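Local coordinates for acetyl-CoA acetyltransferase (PDB 6BN2), which probably catalyses the reversible thiolase reaction that joins two acetyl-CoA molecules into acetoacetyl-CoA with release of coenzyme A, at residues 11-16 with 277-282; 15-20 with 262-267; 200-205 with 366-371; 319-324 with 343-348; 381-386 with 393-398. One frame throughout, in Å; residues are numbered along the deposited sequence. Where two conformers were deposited one is given.

Interaction 1: 11-16 with 277-282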
# COMPACT_ATOMS: atom_id res chain seq x y z
N GLU A 11 13.11 20.92 4.40
CA GLU A 11 11.78 21.10 4.97
C GLU A 11 10.71 20.59 4.02
O GLU A 11 10.90 20.55 2.80
CB GLU A 11 11.54 22.57 5.30
CG GLU A 11 12.47 23.14 6.35
CD GLU A 11 12.37 24.65 6.44
OE1 GLU A 11 12.60 25.33 5.41
OE2 GLU A 11 12.04 25.16 7.53
N VAL A 12 9.58 20.19 4.58
CA VAL A 12 8.43 19.73 3.81
C VAL A 12 7.23 20.56 4.23
O VAL A 12 6.90 20.61 5.42
CB VAL A 12 8.13 18.24 4.04
CG1 VAL A 12 7.02 17.77 3.09
CG2 VAL A 12 9.41 17.44 3.85
N PHE A 13 6.59 21.19 3.26
CA PHE A 13 5.45 22.06 3.51
C PHE A 13 4.18 21.47 2.92
O PHE A 13 4.21 20.79 1.89
CB PHE A 13 5.69 23.43 2.92
CG PHE A 13 6.80 24.17 3.59
CD1 PHE A 13 6.53 24.97 4.69
CD2 PHE A 13 8.10 24.04 3.14
CE1 PHE A 13 7.56 25.64 5.33
CE2 PHE A 13 9.13 24.72 3.78
CZ PHE A 13 8.85 25.52 4.87
N ILE A 14 3.06 21.75 3.58
CA ILE A 14 1.74 21.40 3.07
C ILE A 14 1.18 22.65 2.42
O ILE A 14 0.98 23.66 3.11
CB ILE A 14 0.81 20.90 4.19
CG1 ILE A 14 1.38 19.63 4.82
CG2 ILE A 14 -0.60 20.64 3.64
CD1 ILE A 14 0.73 19.30 6.17
N VAL A 15 0.96 22.60 1.11
CA VAL A 15 0.50 23.79 0.39
C VAL A 15 -1.00 23.75 0.11
O VAL A 15 -1.59 24.79 -0.20
CB VAL A 15 1.30 24.03 -0.91
CG1 VAL A 15 2.74 24.45 -0.58
CG2 VAL A 15 1.28 22.82 -1.84
N SER A 16 -1.63 22.58 0.19
CA SER A 16 -3.09 22.51 0.12
C SER A 16 -3.53 21.23 0.82
O SER A 16 -2.76 20.28 0.95
CB SER A 16 -3.60 22.56 -1.32
OG SER A 16 -3.16 21.41 -2.02
N LEU A 277 3.74 30.07 -3.99
CA LEU A 277 2.71 29.52 -3.11
C LEU A 277 3.08 29.76 -1.66
O LEU A 277 4.21 29.47 -1.24
CB LEU A 277 2.51 28.02 -3.36
CG LEU A 277 1.98 27.67 -4.75
CD1 LEU A 277 2.00 26.15 -4.95
CD2 LEU A 277 0.58 28.21 -4.95
N LYS A 278 2.14 30.27 -0.89
CA LYS A 278 2.36 30.34 0.55
C LYS A 278 1.88 29.05 1.21
O LYS A 278 0.73 28.66 1.00
CB LYS A 278 1.62 31.53 1.16
CG LYS A 278 1.71 31.59 2.68
CD LYS A 278 1.11 32.88 3.22
CE LYS A 278 1.21 32.93 4.75
NZ LYS A 278 0.63 34.17 5.31
N PRO A 279 2.71 28.38 2.00
CA PRO A 279 2.27 27.12 2.62
C PRO A 279 1.21 27.33 3.69
O PRO A 279 1.16 28.37 4.36
CB PRO A 279 3.56 26.57 3.23
CG PRO A 279 4.37 27.79 3.53
CD PRO A 279 4.08 28.75 2.39
N LEU A 280 0.36 26.31 3.86
CA LEU A 280 -0.57 26.29 4.98
C LEU A 280 0.14 25.97 6.29
O LEU A 280 -0.15 26.58 7.33
CB LEU A 280 -1.67 25.25 4.72
CG LEU A 280 -2.49 25.41 3.44
CD1 LEU A 280 -3.45 24.24 3.31
CD2 LEU A 280 -3.25 26.74 3.49
N ALA A 281 1.07 25.02 6.25
CA ALA A 281 1.68 24.47 7.44
C ALA A 281 2.98 23.79 7.04
O ALA A 281 3.20 23.49 5.86
CB ALA A 281 0.76 23.46 8.14
N LYS A 282 3.83 23.56 8.02
CA LYS A 282 5.08 22.83 7.83
C LYS A 282 4.98 21.50 8.56
O LYS A 282 4.43 21.44 9.66
CB LYS A 282 6.26 23.65 8.38
CG LYS A 282 7.60 22.93 8.36
CD LYS A 282 8.70 23.90 8.83
CE LYS A 282 9.86 23.16 9.47
NZ LYS A 282 10.95 24.12 9.85
O HOH W 1 -0.56 27.30 -0.86

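Interaction 2: 15-20 with 262-267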
# COMPACT_ATOMS: atom_id res chain seq x y z
N VAL A 15 0.96 22.60 1.11
CA VAL A 15 0.50 23.79 0.39
C VAL A 15 -1.00 23.75 0.11
O VAL A 15 -1.59 24.79 -0.20
CB VAL A 15 1.30 24.03 -0.91
CG1 VAL A 15 2.74 24.45 -0.58
CG2 VAL A 15 1.28 22.82 -1.84
N SER A 16 -1.63 22.58 0.19
CA SER A 16 -3.09 22.51 0.12
C SER A 16 -3.53 21.23 0.82
O SER A 16 -2.76 20.28 0.95
CB SER A 16 -3.60 22.56 -1.32
OG SER A 16 -3.16 21.41 -2.02
N ALA A 17 -4.78 21.24 1.28
CA ALA A 17 -5.30 20.13 2.08
C ALA A 17 -6.81 20.18 2.05
O ALA A 17 -7.41 21.17 2.51
CB ALA A 17 -4.78 20.23 3.53
N VAL A 18 -7.45 19.13 1.51
CA VAL A 18 -8.92 19.14 1.39
C VAL A 18 -9.46 17.74 1.68
O VAL A 18 -8.72 16.76 1.76
CB VAL A 18 -9.41 19.59 -0.00
CG1 VAL A 18 -8.85 20.95 -0.38
CG2 VAL A 18 -9.02 18.52 -1.07
N ARG A 19 -10.78 17.67 1.83
CA ARG A 19 -11.45 16.39 2.03
C ARG A 19 -12.83 16.46 1.41
O ARG A 19 -13.42 17.54 1.34
CB ARG A 19 -11.59 16.04 3.51
CG ARG A 19 -12.48 17.06 4.28
CD ARG A 19 -12.59 16.57 5.70
NE ARG A 19 -13.51 17.28 6.58
CZ ARG A 19 -14.78 16.94 6.78
NH1 ARG A 19 -15.33 15.97 6.05
NH2 ARG A 19 -15.50 17.59 7.69
N THR A 20 -13.36 15.31 0.97
CA THR A 20 -14.78 15.23 0.67
C THR A 20 -15.58 15.30 1.98
O THR A 20 -15.04 15.04 3.06
CB THR A 20 -15.13 13.93 -0.09
OG1 THR A 20 -15.02 12.81 0.80
CG2 THR A 20 -14.19 13.70 -1.28
N SER A 262 -9.61 12.16 1.10
CA SER A 262 -8.91 13.37 1.50
C SER A 262 -7.58 13.42 0.76
O SER A 262 -7.05 12.39 0.31
CB SER A 262 -8.69 13.42 3.02
OG SER A 262 -8.17 12.17 3.48
N ALA A 263 -7.04 14.63 0.61
CA ALA A 263 -5.81 14.75 -0.15
C ALA A 263 -5.07 16.02 0.22
O ALA A 263 -5.69 17.06 0.46
CB ALA A 263 -6.09 14.74 -1.66
N LEU A 264 -3.74 15.91 0.24
CA LEU A 264 -2.85 17.02 0.54
C LEU A 264 -1.79 17.11 -0.55
O LEU A 264 -1.39 16.11 -1.15
CB LEU A 264 -2.17 16.85 1.91
CG LEU A 264 -3.05 16.77 3.17
CD1 LEU A 264 -3.72 15.41 3.33
CD2 LEU A 264 -2.15 17.05 4.39
N VAL A 265 -1.33 18.32 -0.80
CA VAL A 265 -0.18 18.52 -1.67
C VAL A 265 0.98 18.97 -0.80
O VAL A 265 0.85 19.94 -0.04
CB VAL A 265 -0.45 19.55 -2.78
CG1 VAL A 265 0.83 19.75 -3.59
CG2 VAL A 265 -1.60 19.09 -3.71
N LEU A 266 2.10 18.25 -0.90
CA LEU A 266 3.34 18.54 -0.19
C LEU A 266 4.38 19.09 -1.15
O LEU A 266 4.46 18.65 -2.30
CB LEU A 266 3.89 17.26 0.45
CG LEU A 266 3.58 16.92 1.90
CD1 LEU A 266 2.14 17.12 2.23
CD2 LEU A 266 4.03 15.49 2.19
N MET A 267 5.20 20.03 -0.67
CA MET A 267 6.23 20.60 -1.52
C MET A 267 7.48 20.91 -0.71
O MET A 267 7.41 21.20 0.49
CB MET A 267 5.80 21.92 -2.18
CG MET A 267 4.89 21.74 -3.37
SD MET A 267 4.48 23.30 -4.13
CE MET A 267 3.25 22.70 -5.31

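Interaction 3: 200-205 with 366-371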
# COMPACT_ATOMS: atom_id res chain seq x y z
N GLY A 200 -19.17 27.58 10.09
CA GLY A 200 -18.40 27.68 8.87
C GLY A 200 -17.01 27.10 8.97
O GLY A 200 -16.20 27.31 8.07
N LYS A 201 -16.72 26.34 10.03
CA LYS A 201 -15.36 25.88 10.27
C LYS A 201 -14.95 24.70 9.40
O LYS A 201 -13.77 24.33 9.42
CB LYS A 201 -15.19 25.53 11.74
CG LYS A 201 -15.11 26.79 12.61
CD LYS A 201 -14.96 26.44 14.08
CE LYS A 201 -14.61 27.68 14.89
NZ LYS A 201 -14.40 27.36 16.33
N PHE A 202 -15.87 24.11 8.62
CA PHE A 202 -15.50 23.08 7.65
C PHE A 202 -15.60 23.56 6.22
O PHE A 202 -15.29 22.80 5.30
CB PHE A 202 -16.35 21.81 7.82
CG PHE A 202 -16.01 21.03 9.07
CD1 PHE A 202 -14.76 20.46 9.22
CD2 PHE A 202 -16.95 20.87 10.08
CE1 PHE A 202 -14.42 19.74 10.39
CE2 PHE A 202 -16.63 20.15 11.23
CZ PHE A 202 -15.36 19.58 11.38
N LYS A 203 -16.02 24.81 6.01
CA LYS A 203 -16.23 25.32 4.66
C LYS A 203 -14.93 25.35 3.86
O LYS A 203 -14.92 25.06 2.66
CB LYS A 203 -16.86 26.71 4.73
CG LYS A 203 -17.31 27.25 3.39
CD LYS A 203 -18.54 26.52 2.86
CE LYS A 203 -19.05 27.22 1.60
NZ LYS A 203 -20.25 26.56 1.03
N GLU A 204 -13.82 25.69 4.52
CA GLU A 204 -12.55 25.81 3.80
C GLU A 204 -12.06 24.46 3.31
O GLU A 204 -11.60 24.35 2.16
CB GLU A 204 -11.50 26.45 4.71
CG GLU A 204 -10.15 26.66 4.04
CD GLU A 204 -10.26 27.44 2.74
OE1 GLU A 204 -10.98 28.48 2.71
OE2 GLU A 204 -9.62 27.02 1.74
N GLU A 205 -12.15 23.44 4.14
CA GLU A 205 -11.47 22.18 3.82
C GLU A 205 -12.32 21.22 2.99
O GLU A 205 -11.75 20.30 2.38
CB GLU A 205 -11.03 21.48 5.11
CG GLU A 205 -12.15 20.83 5.93
CD GLU A 205 -11.70 20.48 7.36
OE1 GLU A 205 -11.87 19.31 7.77
OE2 GLU A 205 -11.20 21.38 8.09
N ILE A 366 -5.44 15.33 9.54
CA ILE A 366 -4.43 16.36 9.27
C ILE A 366 -5.07 17.57 8.60
O ILE A 366 -4.77 18.72 8.95
CB ILE A 366 -3.30 15.79 8.40
CG1 ILE A 366 -2.70 14.54 9.06
CG2 ILE A 366 -2.22 16.84 8.21
CD1 ILE A 366 -1.65 13.86 8.15
N VAL A 367 -5.93 17.33 7.61
CA VAL A 367 -6.67 18.41 6.96
C VAL A 367 -7.43 19.23 8.00
O VAL A 367 -7.34 20.47 8.04
CB VAL A 367 -7.63 17.84 5.90
CG1 VAL A 367 -8.47 18.97 5.25
CG2 VAL A 367 -6.86 17.06 4.82
N THR A 368 -8.15 18.54 8.89
CA THR A 368 -8.91 19.24 9.91
C THR A 368 -8.00 19.98 10.88
O THR A 368 -8.28 21.13 11.23
CB THR A 368 -9.81 18.24 10.65
OG1 THR A 368 -10.73 17.68 9.71
CG2 THR A 368 -10.58 18.92 11.78
N LEU A 369 -6.91 19.34 11.31
CA LEU A 369 -5.96 19.98 12.23
C LEU A 369 -5.41 21.28 11.66
O LEU A 369 -5.29 22.27 12.38
CB LEU A 369 -4.82 19.01 12.56
CG LEU A 369 -3.74 19.58 13.48
CD1 LEU A 369 -4.32 19.86 14.86
CD2 LEU A 369 -2.59 18.58 13.60
N ILE A 370 -5.04 21.29 10.38
CA ILE A 370 -4.53 22.52 9.76
C ILE A 370 -5.51 23.66 9.98
O ILE A 370 -5.13 24.79 10.34
CB ILE A 370 -4.27 22.30 8.26
CG1 ILE A 370 -3.04 21.41 8.09
CG2 ILE A 370 -4.12 23.65 7.52
CD1 ILE A 370 -2.92 20.79 6.69
N ASN A 371 -6.79 23.38 9.76
CA ASN A 371 -7.78 24.44 9.89
C ASN A 371 -8.09 24.77 11.34
O ASN A 371 -8.33 25.93 11.65
CB ASN A 371 -9.02 24.03 9.09
CG ASN A 371 -8.75 24.10 7.61
OD1 ASN A 371 -8.44 23.08 6.95
ND2 ASN A 371 -8.77 25.31 7.09

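Interaction 4: 319-324 with 343-348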
# COMPACT_ATOMS: atom_id res chain seq x y z
N ASP A 319 -0.53 23.08 20.72
CA ASP A 319 -1.71 23.88 21.02
C ASP A 319 -3.00 23.09 20.83
O ASP A 319 -3.95 23.23 21.61
CB ASP A 319 -1.74 25.12 20.13
CG ASP A 319 -0.62 26.11 20.48
OD1 ASP A 319 -0.29 26.23 21.67
OD2 ASP A 319 -0.09 26.78 19.56
N PHE A 320 -3.07 22.26 19.78
CA PHE A 320 -4.28 21.51 19.47
C PHE A 320 -3.90 20.14 18.95
O PHE A 320 -2.86 19.96 18.31
CB PHE A 320 -5.15 22.24 18.44
CG PHE A 320 -5.81 23.45 19.01
CD1 PHE A 320 -5.20 24.70 18.93
CD2 PHE A 320 -7.00 23.32 19.71
CE1 PHE A 320 -5.79 25.82 19.53
CE2 PHE A 320 -7.61 24.44 20.30
CZ PHE A 320 -7.00 25.69 20.21
N PHE A 321 -4.78 19.17 19.22
CA PHE A 321 -4.57 17.77 18.87
C PHE A 321 -5.75 17.26 18.07
O PHE A 321 -6.90 17.63 18.33
CB PHE A 321 -4.45 16.87 20.11
CG PHE A 321 -3.35 17.26 21.05
CD1 PHE A 321 -3.55 18.26 22.00
CD2 PHE A 321 -2.13 16.59 21.01
CE1 PHE A 321 -2.54 18.61 22.89
CE2 PHE A 321 -1.10 16.94 21.90
CZ PHE A 321 -1.31 17.94 22.84
N GLU A 322 -5.48 16.34 17.14
CA GLU A 322 -6.52 15.55 16.49
C GLU A 322 -6.16 14.09 16.71
O GLU A 322 -5.17 13.61 16.16
CB GLU A 322 -6.62 15.84 14.99
CG GLU A 322 -7.27 17.16 14.66
CD GLU A 322 -8.78 17.10 14.78
OE1 GLU A 322 -9.36 18.10 15.25
OE2 GLU A 322 -9.39 16.07 14.41
N PHE A 323 -6.94 13.41 17.55
CA PHE A 323 -6.81 11.97 17.77
C PHE A 323 -8.03 11.29 17.17
O PHE A 323 -9.16 11.59 17.59
CB PHE A 323 -6.74 11.64 19.26
CG PHE A 323 -5.39 11.82 19.88
CD1 PHE A 323 -4.46 10.79 19.83
CD2 PHE A 323 -5.08 12.97 20.57
CE1 PHE A 323 -3.21 10.94 20.43
CE2 PHE A 323 -3.84 13.13 21.16
CZ PHE A 323 -2.90 12.12 21.09
N ASN A 324 -7.82 10.37 16.23
CA ASN A 324 -8.99 9.80 15.58
C ASN A 324 -9.84 9.02 16.57
O ASN A 324 -9.33 8.26 17.40
CB ASN A 324 -8.62 8.89 14.41
CG ASN A 324 -9.82 8.62 13.51
OD1 ASN A 324 -10.45 9.55 13.00
ND2 ASN A 324 -10.15 7.35 13.33
N ALA A 343 -10.41 20.09 26.05
CA ALA A 343 -10.77 21.30 25.32
C ALA A 343 -9.81 21.61 24.18
O ALA A 343 -10.10 22.51 23.39
CB ALA A 343 -10.81 22.50 26.27
N LYS A 344 -8.68 20.90 24.10
CA LYS A 344 -7.69 21.09 23.04
C LYS A 344 -7.66 19.93 22.05
O LYS A 344 -6.85 19.97 21.11
CB LYS A 344 -6.30 21.27 23.67
CG LYS A 344 -6.20 22.52 24.56
CD LYS A 344 -4.93 22.52 25.40
CE LYS A 344 -3.68 22.26 24.57
NZ LYS A 344 -2.45 22.71 25.28
N VAL A 345 -8.52 18.93 22.21
CA VAL A 345 -8.49 17.71 21.41
C VAL A 345 -9.80 17.61 20.62
O VAL A 345 -10.89 17.67 21.21
CB VAL A 345 -8.29 16.45 22.28
CG1 VAL A 345 -8.17 15.21 21.39
CG2 VAL A 345 -7.06 16.59 23.19
N ASN A 346 -9.68 17.43 19.30
CA ASN A 346 -10.83 17.24 18.39
C ASN A 346 -11.87 18.34 18.59
O ASN A 346 -13.05 18.06 18.82
CB ASN A 346 -11.47 15.86 18.57
CG ASN A 346 -10.51 14.73 18.28
OD1 ASN A 346 -9.41 14.95 17.81
ND2 ASN A 346 -10.94 13.50 18.56
N VAL A 347 -11.42 19.59 18.52
CA VAL A 347 -12.27 20.71 18.95
C VAL A 347 -13.42 20.99 17.99
O VAL A 347 -14.41 21.62 18.40
CB VAL A 347 -11.43 21.98 19.18
CG1 VAL A 347 -10.34 21.71 20.24
CG2 VAL A 347 -10.84 22.51 17.91
N ASN A 348 -13.34 20.52 16.74
CA ASN A 348 -14.43 20.66 15.77
C ASN A 348 -15.24 19.37 15.63
O ASN A 348 -16.01 19.23 14.68
CB ASN A 348 -13.89 21.08 14.40
CG ASN A 348 -13.34 22.50 14.40
OD1 ASN A 348 -13.50 23.25 15.37
ND2 ASN A 348 -12.71 22.89 13.28
O HOH W 2 -1.80 25.90 24.03
O HOH W 3 -8.68 19.73 17.35
O HOH W 4 -11.90 18.57 15.29
O HOH W 5 -9.51 13.46 15.24

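Interaction 5: 381-386 with 393-398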
# COMPACT_ATOMS: atom_id res chain seq x y z
N GLY A 381 0.50 21.83 16.11
CA GLY A 381 -0.55 20.85 16.29
C GLY A 381 0.01 19.44 16.14
O GLY A 381 1.06 19.23 15.53
N ALA A 382 -0.71 18.48 16.70
CA ALA A 382 -0.34 17.08 16.51
C ALA A 382 -1.57 16.26 16.18
O ALA A 382 -2.65 16.49 16.73
CB ALA A 382 0.35 16.50 17.75
N ALA A 383 -1.41 15.30 15.27
CA ALA A 383 -2.47 14.37 14.94
C ALA A 383 -1.95 12.95 15.12
O ALA A 383 -0.78 12.68 14.88
CB ALA A 383 -2.95 14.54 13.49
N ALA A 384 -2.84 12.05 15.55
CA ALA A 384 -2.43 10.66 15.73
C ALA A 384 -3.62 9.75 15.50
O ALA A 384 -4.77 10.15 15.72
CB ALA A 384 -1.85 10.41 17.14
N ILE A 385 -3.35 8.53 15.04
CA ILE A 385 -4.41 7.60 14.68
C ILE A 385 -3.92 6.18 14.91
O ILE A 385 -2.78 5.84 14.58
CB ILE A 385 -4.88 7.85 13.22
CG1 ILE A 385 -6.05 6.93 12.84
CG2 ILE A 385 -3.71 7.66 12.21
CD1 ILE A 385 -6.87 7.51 11.65
N CYS A 386 -4.78 5.35 15.52
CA CYS A 386 -4.44 3.95 15.78
C CYS A 386 -4.79 3.07 14.57
O CYS A 386 -5.53 3.47 13.68
CB CYS A 386 -5.17 3.45 17.03
SG CYS A 386 -6.99 3.38 16.89
N SER A 393 0.15 5.91 14.12
CA SER A 393 1.03 6.89 13.50
C SER A 393 0.74 8.24 14.13
O SER A 393 -0.36 8.46 14.64
CB SER A 393 0.78 6.94 11.97
OG SER A 393 1.19 5.72 11.35
N ALA A 394 1.73 9.13 14.11
CA ALA A 394 1.56 10.47 14.66
C ALA A 394 2.35 11.47 13.83
O ALA A 394 3.41 11.14 13.29
CB ALA A 394 2.03 10.55 16.13
N ILE A 395 1.85 12.70 13.76
CA ILE A 395 2.53 13.73 12.99
C ILE A 395 2.38 15.06 13.72
O ILE A 395 1.34 15.33 14.34
CB ILE A 395 1.98 13.79 11.54
CG1 ILE A 395 2.79 14.76 10.68
CG2 ILE A 395 0.46 14.14 11.53
CD1 ILE A 395 2.43 14.64 9.18
N VAL A 396 3.45 15.86 13.71
CA VAL A 396 3.47 17.20 14.31
C VAL A 396 3.59 18.21 13.18
O VAL A 396 4.46 18.06 12.31
CB VAL A 396 4.64 17.32 15.31
CG1 VAL A 396 4.71 18.74 15.88
CG2 VAL A 396 4.50 16.28 16.42
N ILE A 397 2.73 19.23 13.19
CA ILE A 397 2.80 20.24 12.15
C ILE A 397 2.88 21.61 12.80
O ILE A 397 2.53 21.80 13.96
CB ILE A 397 1.61 20.20 11.16
CG1 ILE A 397 0.30 20.54 11.86
CG2 ILE A 397 1.54 18.85 10.44
CD1 ILE A 397 -0.90 20.63 10.90
N GLU A 398 3.40 22.57 12.03
CA GLU A 398 3.50 23.95 12.47
C GLU A 398 2.64 24.80 11.55
O GLU A 398 2.87 24.83 10.34
CB GLU A 398 4.95 24.44 12.46
CG GLU A 398 5.07 25.92 12.91
CD GLU A 398 6.46 26.50 12.70
OE1 GLU A 398 7.39 25.74 12.36
OE2 GLU A 398 6.62 27.73 12.87

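Interaction 1: 11-16 with 277-282
Phe13 and Pro279 set their rings side by side, pointing the same way: Pro279 CB reaches the aromatic ring obliquely, 3.7 Å from Phe13 CD1. Two more groups come to that ring at a slant, the carbonyl oxygen of Ala281 and the Lys282 side chain, whose CB lies 3.9 Å from Phe13 CE1. Met272 of helix 269-274 touches both Phe13 and Pro279. The backbones pair antiparallel. Ile14 N donates to Ala281 O at 2.9 Å, while Ile14 O receives two amides, a short but bent bond from Leu280 N at 2.8 Å (139° at the hydrogen) and a weak one from Ala281 N at 3.4 Å. Two residues thus face one, a classic beta bulge where strand 281-290 begins. Beyond it a water donates to Val15 O and, at 2.6 Å, to Lys278 O. At the other end Lys282 runs out extended, CG anti to the backbone N (chi1 174°), and its NZ meets Glu11 OE2 at 2.8 Å on the anti lone pair. The pairing joins the first strands of the two halves of the thiolase fold. Its chemistry changes along its length: a salt bridge at the partly exposed end, an apolar, amide-bonded middle, and a water spanning the backbones where direct pairing stops.

Interaction 2: 15-20 with 262-267
Residues 15-19 and 262-267 run antiparallel, their axes 4.7 Å apart at closest and 173° between directions, with Ser16-Val265 and Val18-Ala263 as hydrogen-bonded pairs and Ala17-Leu264 and Arg19-Ser262 as non-hydrogen-bonded ones. Val18 N donates to Ala263 O at 2.9 Å and Ala263 N returns a bond to Val18 O. Ser16 O takes the amide of Val265, 3.0 Å from Val265 N. It also lies 3.3 Å from Leu264 CA in a CA-H...O contact. Val15 N closes the end of the pairing on Val265 O. There Val15 CG2 does most of the touching: it packs on Val265 CG1 at 3.6 Å and crosses the extended Met267 chain at about a right angle, 4.0 Å from SD. In the thiolase fold this is the antiparallel last strand of the N-terminal half lying against the first. Its two faces are covered differently. Val18 and Ala263 look onto helix 34-48, whereas Ala17 and Leu264, with CB and CG 3.9 Å apart, face the buried helix 358-375. On this second face the side chains of Arg19 and Ser262 meet at their CB atoms and then part. Arg19 CG sits between its own N and carbonyl carbon (chi1 63°), and the extended chain carries the guanidinium away to Asp224 and to an acidic partner in the loop 200-205. Ser262 OG instead bonds to the hydroxyls of Ser360 and Ser363, its side chain about 10 Å from that of His356, a predicted active-site residue.

Interaction 3: 200-205 with 366-371
Glu205 links the loop that follows helix 179-198 to helix 358-375, which belongs to the central helical layer of the thiolase fold. Its CB begins the contact, resting 3.6 Å from Val367 CG1, and CG passes the same methyl at 4.2 Å. CG stands between the backbone N and the carbonyl carbon (chi1 74°), and from there the chain runs out extended, slanting across Val367 toward Thr368. The carboxylate carbon CD then lies at the edge of the Phe202 ring, in its plane. At the tip the two oxygens divide. OE1 accepts the hydroxyl proton of Thr368, with OG1 2.8 Å from OE1, met on the syn side and 17° out of the carboxylate plane. OE1 is also salt-bridged to Arg19 NE. That salt bridge would be expected to stabilise the charge of this buried carboxylate, with Arg364 one step removed, its NH1 hydrogen-bonded to Thr368 OG1. OE2 turns to the other side and packs 3.6 Å from Asn371 CB. The Glu204 side chain crosses that of Asn371 at about a right angle. Its bent tip leads away to a salt bridge with Lys48. The loop begins at Gly200, whose positive phi ends the preceding helix in a Schellman motif, and a type I turn from Gly200 to Lys203 follows. Phe202, within the turn, has the Thr368 methyl at its ring edge, CE1 4.2 Å from CG2.

Interaction 4: 319-324 with 343-348
Phe320 turns the edge of its ring to Val347, CD2 lying 3.7 Å from CG1, with the two side chains crossing at about a right angle. It belongs to strand 320-323, an outermost strand, within this chain, of the mixed thiolase sheet, and the loop 343-348 follows that edge through a single backbone bridge, Phe321 with Val345. Phe321 N donates to Lys344 O, and Asn346 N returns a bond to Phe321 O at 3.0 Å. Phe321 has Lys344 O at its ring edge, and Phe323 has Val345 CG1 there, 3.9 Å from CD2. Asn346 has a left-handed backbone, and its amide side chain continues the pairing in place of main chain. OD1 accepts Phe323 N at 2.9 Å, in the carbonyl plane and on a lone pair, while ND2, with Glu325 OE2 as a second acceptor, donates to Phe323 O at 2.8 Å. Next in sequence, Asn324 opens the NEAF motif of thiolases and touches His356. Glu322, bent at chi2 (-78°), works through water: one molecule donates to Phe321 O and Glu322 OE1 and accepts from Val347 N, and another lies 2.6 Å from Glu322 OE1 and 2.8 Å from Asn348 N.

Interaction 5: 381-386 with 393-398
Ala383 O is approached by two neighbours on the opposite strand: Ile395 N donates to it at 2.9 Å, and Ala394 CA lies 3.2 Å away in a CA-H...O contact. The same pattern recurs to one side, where Gly381 O takes Ile397 N at 2.9 Å and sits close to Val396 CA. At the other end Ile385 and Ser393 exchange two amide bonds. Six such bonds tie the antiparallel strands in all, and most side chains of the first strand are alanine. Ala384 CB meets Ala394 CB at 4.0 Å on the side that also bears Ala382 and Val396 and packs on helix 300-311. On the other side Ile395 CG2 comes 4.0 Å from Ala383 CB, while Ile395 CG1, anti to the backbone N (chi1 -173°), heads away. There Met100 of helix 98-111 covers Ala383, Ser393 and Ile395. Ile397 CG1, tucked between its own N and carbonyl carbon (chi1 65°), stands 4.0 Å from Gly381 O, beside a residue that brings no side chain. The polar end of Ser393 is held by Asp288 and Lys94. Near the turn, Ile385 brings its side chain to about 5 Å from that of His356. The result is the closing beta hairpin of the C-terminal half of the thiolase fold, whose first strand delivers Cys386, predicted proton acceptor of the CxG motif, to the active site.

How the interactions relate
Interactions 1, 2, 4 and 5 lie in one continuous mixed sheet. Interactions 1 and 2 share strand 12-24, pairing it with 281-290 on one side and 258-268 on the other; Lys282 N and Glu398 O probably bond interaction 1 to the hairpin of interaction 5, which probably bonds to Glu322 of interaction 4. Interactions 2 and 5 are buried and rely on amide bonds and small or apolar side chains. Interactions 1 and 4, partly exposed at their margins, bring in a bulge, waters and charged or amide side chains. Interaction 3 differs: a loop meets a helix chiefly through Glu205, coupled to interaction 2 by Arg19; Leu369 packs on interactions 4 and 5, Ile370 on 1 and 5.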